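Local coordinates for protein pyruvate carboxylase n-terminal domain (Aquifex aeolicus, PDB 1ULZ) that forms the biotin carboxylase subunit of a pyruvate carboxylase and pairs with a second copy of itself, each chain containing an ATP-grasp domain, at residues I354-V359 / T408-G413; M425-F430 / H443-E448. The protein carries 1 engineered substitution. One frame throughout, in Å; residues are numbered along the deposited sequence.

Interaction 1 of 2, residues I354-V359 / T408-G413; sequences IERYYV and TYEITG
E410 OE1 is gripped by R356 and by a water: R356 NE lies 2.7 Å from E410 OE1 in a salt bridge, and the water donates to the same oxygen while accepting from R356 NH2. OE1 stands over one face of the guanidinium, whose plane is turned 47° from the carboxylate. The other oxygen, E410 OE2, bridges to R40 of the second subunit. Next to this pair, T412 OG1 sits between its backbone N and carbonyl carbon (chi1 63°), where R356 N donates to it at 2.8 Å. The T412 carbonyl takes a nearly straight bond from E355 N, 2.7 Å from T412 O, with the donor above the carbonyl plane. On the opposite sheet face, Y357 and I411 lie side by side, Y357 CD2 3.7 Å from I411 CG1. Beyond them the hydroxyls of Y357 and Y409 hydrogen-bond, OH to OH 2.8 Å, and Y357 OH also bonds H369. Y358 stacks its ring on H369 of the second subunit. Y357–I411 is a non-hydrogen-bonded pair, and Y358 N donates to E410 O. The arrangement is a short two-stranded antiparallel ribbon within the biotin carboxylase C-terminal domain, placed at the subunit interface.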
ATOM      1  N   ILE A 354       4.833  22.999  -7.392  1.00 30.72           N
ATOM      2  CA  ILE A 354       5.726  21.846  -7.379  1.00 28.56           C
ATOM      3  C   ILE A 354       6.295  21.578  -8.770  1.00 28.31           C
ATOM      4  O   ILE A 354       5.561  21.546  -9.756  1.00 26.98           O
ATOM      5  CB  ILE A 354       4.987  20.578  -6.870  1.00 27.69           C
ATOM      6  CG1 ILE A 354       4.714  20.715  -5.370  1.00 25.66           C
ATOM      7  CG2 ILE A 354       5.806  19.325  -7.150  1.00 23.64           C
ATOM      8  CD1 ILE A 354       4.080  19.491  -4.757  1.00 24.97           C
ATOM      9  N   GLU A 355       7.613  21.407  -8.840  1.00 29.07           N
ATOM     10  CA  GLU A 355       8.291  21.129 -10.101  1.00 30.20           C
ATOM     11  C   GLU A 355       8.574  19.627 -10.176  1.00 29.43           C
ATOM     12  O   GLU A 355       7.796  18.883 -10.772  1.00 30.79           O
ATOM     13  CB  GLU A 355       9.584  21.945 -10.190  1.00 32.90           C
ATOM     14  CG  GLU A 355       9.341  23.421  -9.904  1.00 39.46           C
ATOM     15  CD  GLU A 355      10.585  24.278 -10.040  1.00 44.24           C
ATOM     16  OE1 GLU A 355      11.710  23.724 -10.017  1.00 45.88           O
ATOM     17  OE2 GLU A 355      10.433  25.519 -10.154  1.00 47.24           O
ATOM     18  N   ARG A 356       9.663  19.159  -9.576  1.00 27.93           N
ATOM     19  CA  ARG A 356       9.928  17.723  -9.620  1.00 27.74           C
ATOM     20  C   ARG A 356       9.061  17.066  -8.550  1.00 26.38           C
ATOM     21  O   ARG A 356       8.824  17.639  -7.488  1.00 25.46           O
ATOM     22  CB  ARG A 356      11.419  17.436  -9.408  1.00 29.79           C
ATOM     23  CG  ARG A 356      12.287  18.207 -10.402  1.00 33.77           C
ATOM     24  CD  ARG A 356      13.619  17.541 -10.734  1.00 39.65           C
ATOM     25  NE  ARG A 356      14.552  17.520  -9.615  1.00 44.23           N
ATOM     26  CZ  ARG A 356      15.877  17.457  -9.746  1.00 47.61           C
ATOM     27  NH1 ARG A 356      16.433  17.417 -10.955  1.00 47.05           N
ATOM     28  NH2 ARG A 356      16.655  17.429  -8.666  1.00 49.19           N
ATOM     29  N   TYR A 357       8.554  15.877  -8.849  1.00 24.43           N
ATOM     30  CA  TYR A 357       7.684  15.179  -7.912  1.00 23.58           C
ATOM     31  C   TYR A 357       7.710  13.678  -8.163  1.00 22.62           C
ATOM     32  O   TYR A 357       7.217  13.205  -9.186  1.00 21.18           O
ATOM     33  CB  TYR A 357       6.246  15.713  -8.053  1.00 22.33           C
ATOM     34  CG  TYR A 357       5.274  15.218  -6.991  1.00 22.07           C
ATOM     35  CD1 TYR A 357       4.244  14.339  -7.315  1.00 20.48           C
ATOM     36  CD2 TYR A 357       5.401  15.615  -5.667  1.00 20.55           C
ATOM     37  CE1 TYR A 357       3.378  13.874  -6.352  1.00 19.64           C
ATOM     38  CE2 TYR A 357       4.537  15.151  -4.692  1.00 18.84           C
ATOM     39  CZ  TYR A 357       3.531  14.280  -5.038  1.00 20.76           C
ATOM     40  OH  TYR A 357       2.688  13.791  -4.061  1.00 20.72           O
ATOM     41  N   TYR A 358       8.316  12.936  -7.236  1.00 21.45           N
ATOM     42  CA  TYR A 358       8.376  11.483  -7.343  1.00 20.98           C
ATOM     43  C   TYR A 358       7.805  10.864  -6.075  1.00 21.11           C
ATOM     44  O   TYR A 358       8.264  11.138  -4.966  1.00 22.18           O
ATOM     45  CB  TYR A 358       9.811  10.991  -7.575  1.00 19.76           C
ATOM     46  CG  TYR A 358       9.925   9.483  -7.518  1.00 20.04           C
ATOM     47  CD1 TYR A 358      10.352   8.841  -6.358  1.00 18.77           C
ATOM     48  CD2 TYR A 358       9.542   8.694  -8.601  1.00 18.60           C
ATOM     49  CE1 TYR A 358      10.395   7.461  -6.274  1.00 19.27           C
ATOM     50  CE2 TYR A 358       9.577   7.312  -8.528  1.00 20.15           C
ATOM     51  CZ  TYR A 358      10.003   6.699  -7.359  1.00 21.39           C
ATOM     52  OH  TYR A 358      10.005   5.327  -7.263  1.00 20.96           O
ATOM     53  N   VAL A 359       6.795  10.024  -6.257  1.00 21.22           N
ATOM     54  CA  VAL A 359       6.111   9.370  -5.153  1.00 21.04           C
ATOM     55  C   VAL A 359       6.689   7.992  -4.869  1.00 20.89           C
ATOM     56  O   VAL A 359       6.769   7.146  -5.756  1.00 19.31           O
ATOM     57  CB  VAL A 359       4.603   9.211  -5.470  1.00 21.94           C
ATOM     58  CG1 VAL A 359       3.874   8.630  -4.271  1.00 21.82           C
ATOM     59  CG2 VAL A 359       4.007  10.553  -5.857  1.00 22.92           C
ATOM     60  N   THR A 408      13.330   8.910  -0.267  1.00 21.08           N
ATOM     61  CA  THR A 408      13.165   8.723  -1.707  1.00 20.54           C
ATOM     62  C   THR A 408      12.059   9.594  -2.295  1.00 21.78           C
ATOM     63  O   THR A 408      11.769   9.510  -3.485  1.00 20.36           O
ATOM     64  CB  THR A 408      12.835   7.257  -2.052  1.00 21.30           C
ATOM     65  OG1 THR A 408      11.566   6.904  -1.482  1.00 21.29           O
ATOM     66  CG2 THR A 408      13.905   6.326  -1.511  1.00 19.68           C
ATOM     67  N   TYR A 409      11.447  10.431  -1.461  1.00 21.43           N
ATOM     68  CA  TYR A 409      10.353  11.298  -1.901  1.00 22.61           C
ATOM     69  C   TYR A 409      10.896  12.610  -2.452  1.00 23.83           C
ATOM     70  O   TYR A 409      11.244  13.510  -1.686  1.00 25.54           O
ATOM     71  CB  TYR A 409       9.422  11.578  -0.717  1.00 20.89           C
ATOM     72  CG  TYR A 409       7.960  11.810  -1.057  1.00 20.95           C
ATOM     73  CD1 TYR A 409       6.962  11.426  -0.166  1.00 21.29           C
ATOM     74  CD2 TYR A 409       7.575  12.412  -2.246  1.00 21.75           C
ATOM     75  CE1 TYR A 409       5.625  11.627  -0.446  1.00 22.48           C
ATOM     76  CE2 TYR A 409       6.226  12.624  -2.537  1.00 22.06           C
ATOM     77  CZ  TYR A 409       5.260  12.223  -1.630  1.00 23.38           C
ATOM     78  OH  TYR A 409       3.925  12.407  -1.900  1.00 22.25           O
ATOM     79  N   GLU A 410      10.968  12.731  -3.774  1.00 24.06           N
ATOM     80  CA  GLU A 410      11.479  13.965  -4.362  1.00 24.97           C
ATOM     81  C   GLU A 410      10.377  14.997  -4.602  1.00 24.03           C
ATOM     82  O   GLU A 410       9.338  14.692  -5.179  1.00 23.08           O
ATOM     83  CB  GLU A 410      12.195  13.701  -5.690  1.00 25.04           C
ATOM     84  CG  GLU A 410      12.930  14.945  -6.198  1.00 28.19           C
ATOM     85  CD  GLU A 410      13.619  14.761  -7.543  1.00 28.78           C
ATOM     86  OE1 GLU A 410      14.615  15.469  -7.792  1.00 32.07           O
ATOM     87  OE2 GLU A 410      13.170  13.934  -8.358  1.00 29.08           O
ATOM     88  N   ILE A 411      10.619  16.217  -4.143  1.00 24.17           N
ATOM     89  CA  ILE A 411       9.686  17.324  -4.319  1.00 23.87           C
ATOM     90  C   ILE A 411      10.495  18.620  -4.405  1.00 24.45           C
ATOM     91  O   ILE A 411      11.231  18.949  -3.474  1.00 24.16           O
ATOM     92  CB  ILE A 411       8.712  17.467  -3.121  1.00 23.91           C
ATOM     93  CG1 ILE A 411       7.864  16.207  -2.961  1.00 23.34           C
ATOM     94  CG2 ILE A 411       7.818  18.678  -3.327  1.00 22.85           C
ATOM     95  CD1 ILE A 411       6.814  16.317  -1.871  1.00 23.29           C
ATOM     96  N   THR A 412      10.382  19.338  -5.521  1.00 24.48           N
ATOM     97  CA  THR A 412      11.087  20.612  -5.666  1.00 25.12           C
ATOM     98  C   THR A 412      10.106  21.701  -6.084  1.00 25.67           C
ATOM     99  O   THR A 412       9.002  21.413  -6.547  1.00 25.77           O
ATOM    100  CB  THR A 412      12.231  20.547  -6.715  1.00 24.21           C
ATOM    101  OG1 THR A 412      11.689  20.273  -8.013  1.00 25.27           O
ATOM    102  CG2 THR A 412      13.238  19.472  -6.337  1.00 23.87           C
ATOM    103  N   GLY A 413      10.519  22.951  -5.919  1.00 26.57           N
ATOM    104  CA  GLY A 413       9.670  24.075  -6.272  1.00 27.81           C
ATOM    105  C   GLY A 413       9.115  24.719  -5.017  1.00 29.82           C
ATOM    106  O   GLY A 413       8.684  25.872  -5.032  1.00 31.17           O
TER
HETATM  107  O   HOH W   1      15.987  16.883  -6.318  1.00 39.66           O

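Interaction 2 of 2, residues M425-F430 / H443-E448; sequences MKEKDF and HPEVFE
E427 CG is anti to its backbone N (chi1 -160°) and the chain then bends at chi2 (-81°), turning the carboxylate to the CD2 edge of H443, whose own CG is anti to the carbonyl carbon. The motif is a helix N-cap: E427 follows helix 418-426, immediately precedes helix 428-432, and accepts from the first turn of the latter. D429 N donates to E427 OE1 at 3.0 Å from above the carboxylate plane, and F430 N reaches E427 OE2 at 2.7 Å, nearly along its C-O axis. OE2 also hydrogen-bonds the hydroxyl of Y439, so both oxygens of this buried carboxylate have partners. Across the contact, H443 NE2 donates to D429 OD2 at 2.8 Å, a His-carboxylate hydrogen bond with an angle of 166°. It uses the anti lone pair of OD2, which lies close to the imidazole plane, while the carboxylate stands steeply to the ring. At the other nitrogen, H443 ND1 bonds the carbonyl of Y439, whose ring stacks on the imidazole; these partners fix the ring's rotation. Two acidic groups beside the imidazole would probably favour its protonated form. E445 adds a like charge, its OE2 3.9 Å from E427 OE1, the two side chains crossing at about a right angle. On the 3-10 segment 444-447, V446 supplies the apolar side of the contact, and its CG1 methyl rests 4.1 Å from E427 CG.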
ATOM      1  N   MET A 425      12.783  10.667  12.362  1.00 21.26           N
ATOM      2  CA  MET A 425      12.897   9.217  12.228  1.00 22.74           C
ATOM      3  C   MET A 425      14.273   8.728  12.673  1.00 23.54           C
ATOM      4  O   MET A 425      14.419   7.579  13.081  1.00 24.06           O
ATOM      5  CB  MET A 425      12.659   8.782  10.772  1.00 23.42           C
ATOM      6  CG  MET A 425      11.289   9.121  10.200  1.00 22.18           C
ATOM      7  SD  MET A 425       9.948   8.338  11.105  1.00 23.59           S
ATOM      8  CE  MET A 425       8.946   9.765  11.551  1.00 23.61           C
ATOM      9  N   LYS A 426      15.279   9.599  12.583  1.00 24.19           N
ATOM     10  CA  LYS A 426      16.646   9.251  12.985  1.00 27.22           C
ATOM     11  C   LYS A 426      16.917   9.552  14.454  1.00 28.21           C
ATOM     12  O   LYS A 426      17.889   9.058  15.023  1.00 28.99           O
ATOM     13  CB  LYS A 426      17.681  10.041  12.180  1.00 27.42           C
ATOM     14  CG  LYS A 426      17.795   9.712  10.717  1.00 30.10           C
ATOM     15  CD  LYS A 426      18.893  10.565  10.091  1.00 30.23           C
ATOM     16  CE  LYS A 426      19.078  10.239   8.618  1.00 31.63           C
ATOM     17  NZ  LYS A 426      20.088  11.140   8.001  1.00 33.08           N
ATOM     18  N   GLU A 427      16.064  10.370  15.060  1.00 29.48           N
ATOM     19  CA  GLU A 427      16.258  10.773  16.441  1.00 30.45           C
ATOM     20  C   GLU A 427      16.144   9.637  17.454  1.00 31.43           C
ATOM     21  O   GLU A 427      15.199   8.843  17.442  1.00 31.56           O
ATOM     22  CB  GLU A 427      15.299  11.925  16.780  1.00 30.73           C
ATOM     23  CG  GLU A 427      15.714  12.738  18.004  1.00 32.52           C
ATOM     24  CD  GLU A 427      15.313  12.068  19.299  1.00 34.19           C
ATOM     25  OE1 GLU A 427      16.057  12.180  20.292  1.00 35.21           O
ATOM     26  OE2 GLU A 427      14.237  11.432  19.327  1.00 36.44           O
ATOM     27  N   LYS A 428      17.138   9.579  18.332  1.00 31.80           N
ATOM     28  CA  LYS A 428      17.240   8.563  19.372  1.00 32.18           C
ATOM     29  C   LYS A 428      15.962   8.267  20.161  1.00 30.42           C
ATOM     30  O   LYS A 428      15.551   7.110  20.272  1.00 28.91           O
ATOM     31  CB  LYS A 428      18.359   8.951  20.345  1.00 35.03           C
ATOM     32  CG  LYS A 428      18.434   8.072  21.580  1.00 39.18           C
ATOM     33  CD  LYS A 428      19.476   8.593  22.572  1.00 42.76           C
ATOM     34  CE  LYS A 428      19.348   7.888  23.924  1.00 44.80           C
ATOM     35  NZ  LYS A 428      20.345   8.396  24.922  1.00 47.38           N
ATOM     36  N   ASP A 429      15.331   9.294  20.717  1.00 29.83           N
ATOM     37  CA  ASP A 429      14.126   9.052  21.499  1.00 29.55           C
ATOM     38  C   ASP A 429      12.948   8.561  20.672  1.00 28.92           C
ATOM     39  O   ASP A 429      12.240   7.640  21.084  1.00 28.18           O
ATOM     40  CB  ASP A 429      13.725  10.298  22.289  1.00 30.07           C
ATOM     41  CG  ASP A 429      14.781  10.702  23.304  1.00 31.27           C
ATOM     42  OD1 ASP A 429      15.456   9.806  23.862  1.00 32.15           O
ATOM     43  OD2 ASP A 429      14.932  11.916  23.550  1.00 31.88           O
ATOM     44  N   PHE A 430      12.724   9.160  19.509  1.00 27.30           N
ATOM     45  CA  PHE A 430      11.611   8.709  18.689  1.00 28.41           C
ATOM     46  C   PHE A 430      11.808   7.234  18.328  1.00 28.46           C
ATOM     47  O   PHE A 430      10.870   6.436  18.402  1.00 28.65           O
ATOM     48  CB  PHE A 430      11.477   9.559  17.421  1.00 27.16           C
ATOM     49  CG  PHE A 430      10.297   9.177  16.568  1.00 27.01           C
ATOM     50  CD1 PHE A 430      10.452   8.340  15.478  1.00 25.33           C
ATOM     51  CD2 PHE A 430       9.025   9.610  16.895  1.00 26.25           C
ATOM     52  CE1 PHE A 430       9.359   7.938  14.729  1.00 25.61           C
ATOM     53  CE2 PHE A 430       7.928   9.208  16.147  1.00 27.35           C
ATOM     54  CZ  PHE A 430       8.102   8.371  15.064  1.00 25.74           C
ATOM     55  N   HIS A 443      13.542  18.712  21.251  1.00 35.47           N
ATOM     56  CA  HIS A 443      14.556  18.231  20.310  1.00 34.78           C
ATOM     57  C   HIS A 443      14.836  19.221  19.182  1.00 34.36           C
ATOM     58  O   HIS A 443      14.617  18.914  18.012  1.00 34.24           O
ATOM     59  CB  HIS A 443      14.126  16.895  19.691  1.00 34.36           C
ATOM     60  CG  HIS A 443      13.870  15.811  20.693  1.00 34.47           C
ATOM     61  ND1 HIS A 443      12.761  15.798  21.510  1.00 33.51           N
ATOM     62  CD2 HIS A 443      14.587  14.706  21.013  1.00 33.29           C
ATOM     63  CE1 HIS A 443      12.805  14.734  22.293  1.00 33.03           C
ATOM     64  NE2 HIS A 443      13.903  14.056  22.012  1.00 33.32           N
ATOM     65  N   PRO A 444      15.339  20.420  19.516  1.00 34.83           N
ATOM     66  CA  PRO A 444      15.639  21.437  18.499  1.00 34.93           C
ATOM     67  C   PRO A 444      16.623  20.912  17.453  1.00 34.12           C
ATOM     68  O   PRO A 444      16.758  21.470  16.362  1.00 34.75           O
ATOM     69  CB  PRO A 444      16.215  22.588  19.322  1.00 34.64           C
ATOM     70  CG  PRO A 444      16.888  21.865  20.472  1.00 35.50           C
ATOM     71  CD  PRO A 444      15.868  20.816  20.835  1.00 35.29           C
ATOM     72  N   GLU A 445      17.298  19.823  17.797  1.00 33.83           N
ATOM     73  CA  GLU A 445      18.265  19.198  16.907  1.00 35.65           C
ATOM     74  C   GLU A 445      17.650  18.649  15.611  1.00 35.40           C
ATOM     75  O   GLU A 445      18.345  18.520  14.603  1.00 34.25           O
ATOM     76  CB  GLU A 445      18.981  18.073  17.655  1.00 37.81           C
ATOM     77  CG  GLU A 445      18.064  17.348  18.625  1.00 42.37           C
ATOM     78  CD  GLU A 445      18.401  15.878  18.764  1.00 45.31           C
ATOM     79  OE1 GLU A 445      18.771  15.262  17.734  1.00 47.74           O
ATOM     80  OE2 GLU A 445      18.281  15.334  19.891  1.00 45.73           O
ATOM     81  N   VAL A 446      16.360  18.322  15.620  1.00 33.82           N
ATOM     82  CA  VAL A 446      15.742  17.784  14.407  1.00 33.89           C
ATOM     83  C   VAL A 446      15.505  18.838  13.334  1.00 34.76           C
ATOM     84  O   VAL A 446      15.209  18.498  12.183  1.00 33.98           O
ATOM     85  CB  VAL A 446      14.400  17.061  14.704  1.00 32.95           C
ATOM     86  CG1 VAL A 446      14.652  15.859  15.608  1.00 30.82           C
ATOM     87  CG2 VAL A 446      13.404  18.025  15.333  1.00 30.74           C
ATOM     88  N   PHE A 447      15.639  20.113  13.698  1.00 36.15           N
ATOM     89  CA  PHE A 447      15.451  21.193  12.735  1.00 37.19           C
ATOM     90  C   PHE A 447      16.768  21.568  12.048  1.00 38.60           C
ATOM     91  O   PHE A 447      16.794  22.402  11.138  1.00 38.82           O
ATOM     92  CB  PHE A 447      14.866  22.438  13.410  1.00 37.74           C
ATOM     93  CG  PHE A 447      13.512  22.221  14.035  1.00 38.00           C
ATOM     94  CD1 PHE A 447      13.394  21.626  15.280  1.00 38.34           C
ATOM     95  CD2 PHE A 447      12.361  22.639  13.387  1.00 37.83           C
ATOM     96  CE1 PHE A 447      12.145  21.459  15.875  1.00 38.07           C
ATOM     97  CE2 PHE A 447      11.115  22.473  13.972  1.00 38.49           C
ATOM     98  CZ  PHE A 447      11.007  21.884  15.217  1.00 37.40           C
ATOM     99  N   GLU A 448      17.865  20.962  12.486  1.00 39.91           N
ATOM    100  CA  GLU A 448      19.163  21.250  11.888  1.00 42.26           C
ATOM    101  C   GLU A 448      19.344  20.372  10.653  1.00 42.37           C
ATOM    102  O   GLU A 448      19.448  19.147  10.765  1.00 43.73           O
ATOM    103  CB  GLU A 448      20.285  20.971  12.897  1.00 44.21           C
ATOM    104  CG  GLU A 448      20.319  21.952  14.079  1.00 49.59           C
ATOM    105  CD  GLU A 448      21.311  21.541  15.171  1.00 53.54           C
ATOM    106  OE1 GLU A 448      21.487  22.315  16.150  1.00 55.08           O
ATOM    107  OE2 GLU A 448      21.910  20.442  15.056  1.00 54.91           O
TER

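In the fold
Interaction 1 closes before interaction 2 opens along the chain, and helix 418-426 connects them: it follows strand 410-411 and ends at the N-cap of interaction 2. Their centres are 23 Å apart and their nearest atoms about 11 Å apart, so they do not touch. The helix serves both, with I418 packing on Y409 and I411 near its start, and L420 and N423 meeting V446 farther along. Helix 395-407 leads directly into 408-413 and also packs against M425. Their surroundings differ: interaction 1 meets the second subunit, whereas no other chain of the assembly touches the two segments of interaction 2.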